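Local atomic coordinates of BH0493 protein (Bacillus halodurans C-125, PDB entry 2QEE), a protein that binds zinc and is probably a metal-dependent hydrolase of the amidohydrolase superfamily, built on a distorted beta/alpha barrel. Residues A274-G279 with C326-N331; G279-D284 with V300-R305. All coordinates share one frame; numbering follows the deposited sequence.

Following the chain from its N terminus, strand 257-264 leads through a loop into the short antiparallel strand 277-278; the first segments of both contacts share Gly279, just after it. Interaction 2 closes the shorter loop, holding the approach to helix 284-292 against the end of strand 298-302. Interaction 1 closes a longer loop around it: strand 277-278 reaches the turn that follows strand 321-323 and precedes helix 333-347. Interaction 2 is thus nested inside interaction 1, and their centres are about 11 Å apart. The two meet where Met330 CE packs against the backbone of Leu303 and Val278 CG2 against Leu303 CG. Both contacts reach one mixed sheet and the second subunit.

Interaction 1. Residues A274-G279 with C326-N331; sequences AGDFVG and CWWFMN
Asp276 and the aromatic pair Trp328-Phe329 meet in the amidohydrolase beta/alpha barrel where the connection that leads from strand 257-264 into the short strand 277-278 meets the loop after strand 321-323. The tight part is at Asp276. Its CB lies 3.5 Å from Trp328 CH2, the outer corner of the indole, and the two side chains cross at about a right angle. Chi1 (-68°) sets CG anti to the carbonyl carbon. The carboxylate plane stands 66° from the ring, and Asp276 OD2 comes to the edge of the indole, in plane, 3.6 Å from Trp328 CH2. The same oxygen makes a salt bridge with Lys265 while OD1 accepts from Arg266 N, bonds that should fix the rotation of the carboxylate and keep its charge matched.

Phe329 lies over one face of the indole, its CZ 3.3 Å above the plane of Trp328 and offset toward the rim. The loose part is the single apolar touch of Val278 on the phenyl ring, Val278 CB to Phe329 CD2 being 4.1 Å. This end is covered by Val313 of the second subunit, which packs on both residues. The more open side is that of Trp328, which is partly exposed; it meets the ring of Tyr52 at a shallow angle, and its side chain comes within about 7 Å of the bound zinc ion, so the contact borders the metal site formed by His28, His30 and Asp357. The phenyl edge meets Asp276 O, which sits near the ring plane, 3.6 Å from Phe329 CZ, while accepting a hydrogen bond from Lys317 NZ of the second subunit.

Interaction 2. Residues G279-D284 with V300-R305; sequences GKASMD and VTMLSR
Met302 carries the apolar part, its CE 3.6 Å from Ala281 CB and its SD 3.7 Å from Met283 SD. The two thioether chains cross obliquely, and in Met283 the bend at chi2 (-61°) brings its SD there. An alanine in place of Met302 would probably leave Ala281 CB and Met283 SD without their partner and Met283 freer to turn.

Ser304 packs its side chain on the backbone of Lys280, Ser304 CB lying 3.6 Å from Lys280 CA. Ser304 OG, anti to the backbone N (chi1 172°), also touches Lys280 CB but accepts from Glu306 N, an ST turn.

Among the polar links, a water accepts from Ser304 N at 3.0 Å and lies 3.0 Å from Gly279 O. Ser282 OG accepts from Asp284 N, a nearly straight capping bond (166°) at the start of helix 284-292.

That helix lies on the beta-alpha-beta crossover between the parallel strands 257-264 and 298-302. Met302 packs on Ile261 of the former strand, Met283 on Leu314 of helix 308-317, and Lys280 meets Lys280 of both other subunits.

Interaction 1. Residues A274-G279 with C326-N331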
# COMPACT_ATOMS: atom_id res chain seq x y z
N ALA C 274 3.63 -2.68 -25.14
CA ALA C 274 3.00 -1.69 -24.22
C ALA C 274 1.55 -2.08 -23.80
O ALA C 274 0.83 -1.27 -23.17
CB ALA C 274 2.98 -0.29 -24.89
N GLY C 275 1.07 -3.25 -24.21
CA GLY C 275 -0.35 -3.58 -23.93
C GLY C 275 -0.60 -4.53 -22.76
O GLY C 275 -1.72 -5.06 -22.62
N ASP C 276 0.42 -4.75 -21.92
CA ASP C 276 0.29 -5.73 -20.82
C ASP C 276 -0.10 -5.02 -19.53
O ASP C 276 0.31 -3.88 -19.31
CB ASP C 276 1.62 -6.44 -20.61
CG ASP C 276 2.01 -7.35 -21.80
OD1 ASP C 276 1.16 -7.71 -22.65
OD2 ASP C 276 3.18 -7.79 -21.80
N PHE C 277 -0.91 -5.70 -18.71
CA PHE C 277 -1.47 -5.13 -17.51
C PHE C 277 -0.98 -5.96 -16.31
O PHE C 277 -0.02 -6.80 -16.43
CB PHE C 277 -3.01 -5.07 -17.70
CG PHE C 277 -3.81 -4.38 -16.58
CD1 PHE C 277 -3.40 -3.20 -15.95
CD2 PHE C 277 -5.04 -4.92 -16.19
CE1 PHE C 277 -4.21 -2.57 -14.95
CE2 PHE C 277 -5.86 -4.28 -15.21
CZ PHE C 277 -5.39 -3.14 -14.56
N VAL C 278 -1.55 -5.68 -15.15
CA VAL C 278 -1.13 -6.28 -13.89
C VAL C 278 -2.33 -6.80 -13.07
O VAL C 278 -3.45 -6.23 -13.15
CB VAL C 278 -0.37 -5.18 -13.08
CG1 VAL C 278 -1.27 -3.98 -12.73
CG2 VAL C 278 0.28 -5.80 -11.76
N GLY C 279 -2.12 -7.83 -12.25
CA GLY C 279 -3.15 -8.26 -11.28
C GLY C 279 -2.43 -8.80 -10.06
O GLY C 279 -1.30 -9.32 -10.19
N CYS C 326 12.51 -4.59 -8.43
CA CYS C 326 11.26 -3.91 -8.46
C CYS C 326 10.88 -3.87 -9.90
O CYS C 326 11.35 -3.03 -10.64
CB CYS C 326 11.48 -2.49 -7.92
SG CYS C 326 12.16 -2.44 -6.24
N TRP C 327 10.01 -4.81 -10.28
CA TRP C 327 9.78 -5.11 -11.67
C TRP C 327 8.75 -4.17 -12.29
O TRP C 327 7.62 -4.07 -11.77
CB TRP C 327 9.23 -6.56 -11.67
CG TRP C 327 8.99 -7.19 -13.00
CD1 TRP C 327 9.68 -6.97 -14.15
CD2 TRP C 327 7.99 -8.19 -13.31
NE1 TRP C 327 9.15 -7.74 -15.17
CE2 TRP C 327 8.13 -8.50 -14.68
CE3 TRP C 327 7.02 -8.85 -12.55
CZ2 TRP C 327 7.30 -9.44 -15.34
CZ3 TRP C 327 6.20 -9.80 -13.21
CH2 TRP C 327 6.35 -10.07 -14.57
N TRP C 328 9.15 -3.52 -13.38
CA TRP C 328 8.23 -2.92 -14.38
C TRP C 328 7.34 -1.83 -13.73
O TRP C 328 7.80 -0.73 -13.41
CB TRP C 328 7.39 -4.05 -14.97
CG TRP C 328 6.65 -3.81 -16.21
CD1 TRP C 328 6.43 -2.62 -16.87
CD2 TRP C 328 6.05 -4.84 -17.00
NE1 TRP C 328 5.70 -2.87 -18.04
CE2 TRP C 328 5.47 -4.22 -18.13
CE3 TRP C 328 5.94 -6.22 -16.85
CZ2 TRP C 328 4.77 -4.95 -19.10
CZ3 TRP C 328 5.26 -6.95 -17.83
CH2 TRP C 328 4.69 -6.30 -18.94
N PHE C 329 6.09 -2.16 -13.43
CA PHE C 329 5.18 -1.14 -12.82
C PHE C 329 5.53 -0.83 -11.35
O PHE C 329 5.05 0.14 -10.77
CB PHE C 329 3.73 -1.55 -12.95
CG PHE C 329 3.32 -1.82 -14.36
CD1 PHE C 329 3.51 -0.87 -15.35
CD2 PHE C 329 2.74 -3.05 -14.70
CE1 PHE C 329 3.13 -1.16 -16.65
CE2 PHE C 329 2.37 -3.34 -15.98
CZ PHE C 329 2.56 -2.42 -16.95
N MET C 330 6.43 -1.65 -10.78
CA MET C 330 7.03 -1.41 -9.47
C MET C 330 8.29 -0.54 -9.58
O MET C 330 8.83 -0.08 -8.55
CB MET C 330 7.44 -2.72 -8.75
CG MET C 330 6.32 -3.80 -8.56
SD MET C 330 5.07 -3.27 -7.36
CE MET C 330 3.98 -2.34 -8.43
N ASN C 331 8.77 -0.29 -10.80
CA ASN C 331 10.04 0.31 -10.94
C ASN C 331 9.94 1.82 -10.99
O ASN C 331 10.44 2.45 -11.90
CB ASN C 331 10.78 -0.32 -12.15
CG ASN C 331 12.28 -0.07 -12.14
OD1 ASN C 331 12.83 0.40 -11.19
ND2 ASN C 331 12.94 -0.37 -13.27

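Interaction 2. Residues G279-D284 with V300-R305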
# COMPACT_ATOMS: atom_id res chain seq x y z
N GLY C 279 -2.12 -7.83 -12.25
CA GLY C 279 -3.15 -8.26 -11.28
C GLY C 279 -2.43 -8.80 -10.06
O GLY C 279 -1.30 -9.32 -10.19
N LYS C 280 -3.08 -8.69 -8.91
CA LYS C 280 -2.61 -9.32 -7.68
C LYS C 280 -2.73 -10.84 -7.83
O LYS C 280 -3.73 -11.33 -8.32
CB LYS C 280 -3.39 -8.82 -6.45
CG LYS C 280 -2.76 -9.30 -5.10
CD LYS C 280 -3.68 -8.89 -4.01
CE LYS C 280 -3.10 -9.29 -2.63
NZ LYS C 280 -4.03 -8.92 -1.54
N ALA C 281 -1.70 -11.57 -7.38
CA ALA C 281 -1.70 -13.05 -7.47
C ALA C 281 -1.96 -13.62 -6.07
O ALA C 281 -1.67 -12.98 -5.02
CB ALA C 281 -0.28 -13.61 -8.01
N SER C 282 -2.45 -14.87 -6.03
CA SER C 282 -2.42 -15.65 -4.77
C SER C 282 -0.96 -16.03 -4.46
O SER C 282 -0.20 -16.31 -5.38
CB SER C 282 -3.20 -16.97 -4.92
OG SER C 282 -3.09 -17.70 -3.70
N MET C 283 -0.63 -16.09 -3.17
CA MET C 283 0.71 -16.57 -2.78
C MET C 283 0.71 -18.11 -2.66
O MET C 283 1.77 -18.69 -2.50
CB MET C 283 1.20 -15.96 -1.46
CG MET C 283 1.23 -14.40 -1.49
SD MET C 283 2.34 -13.76 -2.77
CE MET C 283 3.90 -14.43 -2.18
N ASP C 284 -0.46 -18.75 -2.78
CA ASP C 284 -0.52 -20.19 -2.49
C ASP C 284 0.44 -21.05 -3.32
O ASP C 284 1.06 -22.01 -2.78
CB ASP C 284 -1.96 -20.69 -2.71
CG ASP C 284 -2.95 -20.23 -1.63
OD1 ASP C 284 -2.56 -19.45 -0.72
OD2 ASP C 284 -4.14 -20.63 -1.71
N VAL C 300 12.08 -14.95 -7.13
CA VAL C 300 10.72 -14.44 -7.45
C VAL C 300 10.70 -12.94 -7.41
O VAL C 300 11.31 -12.34 -6.50
CB VAL C 300 9.70 -14.99 -6.43
CG1 VAL C 300 8.22 -14.43 -6.66
CG2 VAL C 300 9.64 -16.53 -6.47
N THR C 301 10.04 -12.35 -8.38
CA THR C 301 9.65 -10.94 -8.36
C THR C 301 8.16 -10.89 -8.74
O THR C 301 7.69 -11.75 -9.53
CB THR C 301 10.54 -10.08 -9.28
OG1 THR C 301 10.45 -8.69 -8.91
CG2 THR C 301 10.23 -10.22 -10.79
N MET C 302 7.43 -9.90 -8.21
CA MET C 302 5.97 -9.88 -8.45
C MET C 302 5.56 -8.51 -8.95
O MET C 302 6.20 -7.51 -8.62
CB MET C 302 5.14 -10.27 -7.23
CG MET C 302 5.39 -11.74 -6.82
SD MET C 302 4.44 -12.36 -5.49
CE MET C 302 2.91 -12.81 -6.46
N LEU C 303 4.50 -8.49 -9.74
CA LEU C 303 4.19 -7.22 -10.44
C LEU C 303 3.22 -6.28 -9.69
O LEU C 303 3.22 -5.06 -9.95
CB LEU C 303 3.62 -7.54 -11.84
CG LEU C 303 3.52 -6.38 -12.84
CD1 LEU C 303 4.83 -5.62 -13.12
CD2 LEU C 303 2.96 -6.98 -14.22
N SER C 304 2.35 -6.87 -8.88
CA SER C 304 1.31 -6.05 -8.18
C SER C 304 1.96 -5.37 -6.94
O SER C 304 2.61 -6.05 -6.13
CB SER C 304 0.12 -6.95 -7.77
OG SER C 304 -0.80 -6.21 -6.94
N ARG C 305 1.61 -4.09 -6.71
CA ARG C 305 2.03 -3.40 -5.50
C ARG C 305 1.54 -4.19 -4.29
O ARG C 305 2.21 -4.26 -3.26
CB ARG C 305 1.43 -1.98 -5.45
CG ARG C 305 1.94 -1.17 -4.25
CD ARG C 305 1.16 0.17 -4.19
NE ARG C 305 1.70 0.92 -3.06
CZ ARG C 305 1.03 1.85 -2.40
NH1 ARG C 305 -0.22 2.14 -2.76
NH2 ARG C 305 1.64 2.55 -1.44
O HOH W 1 1.38 -9.67 -8.91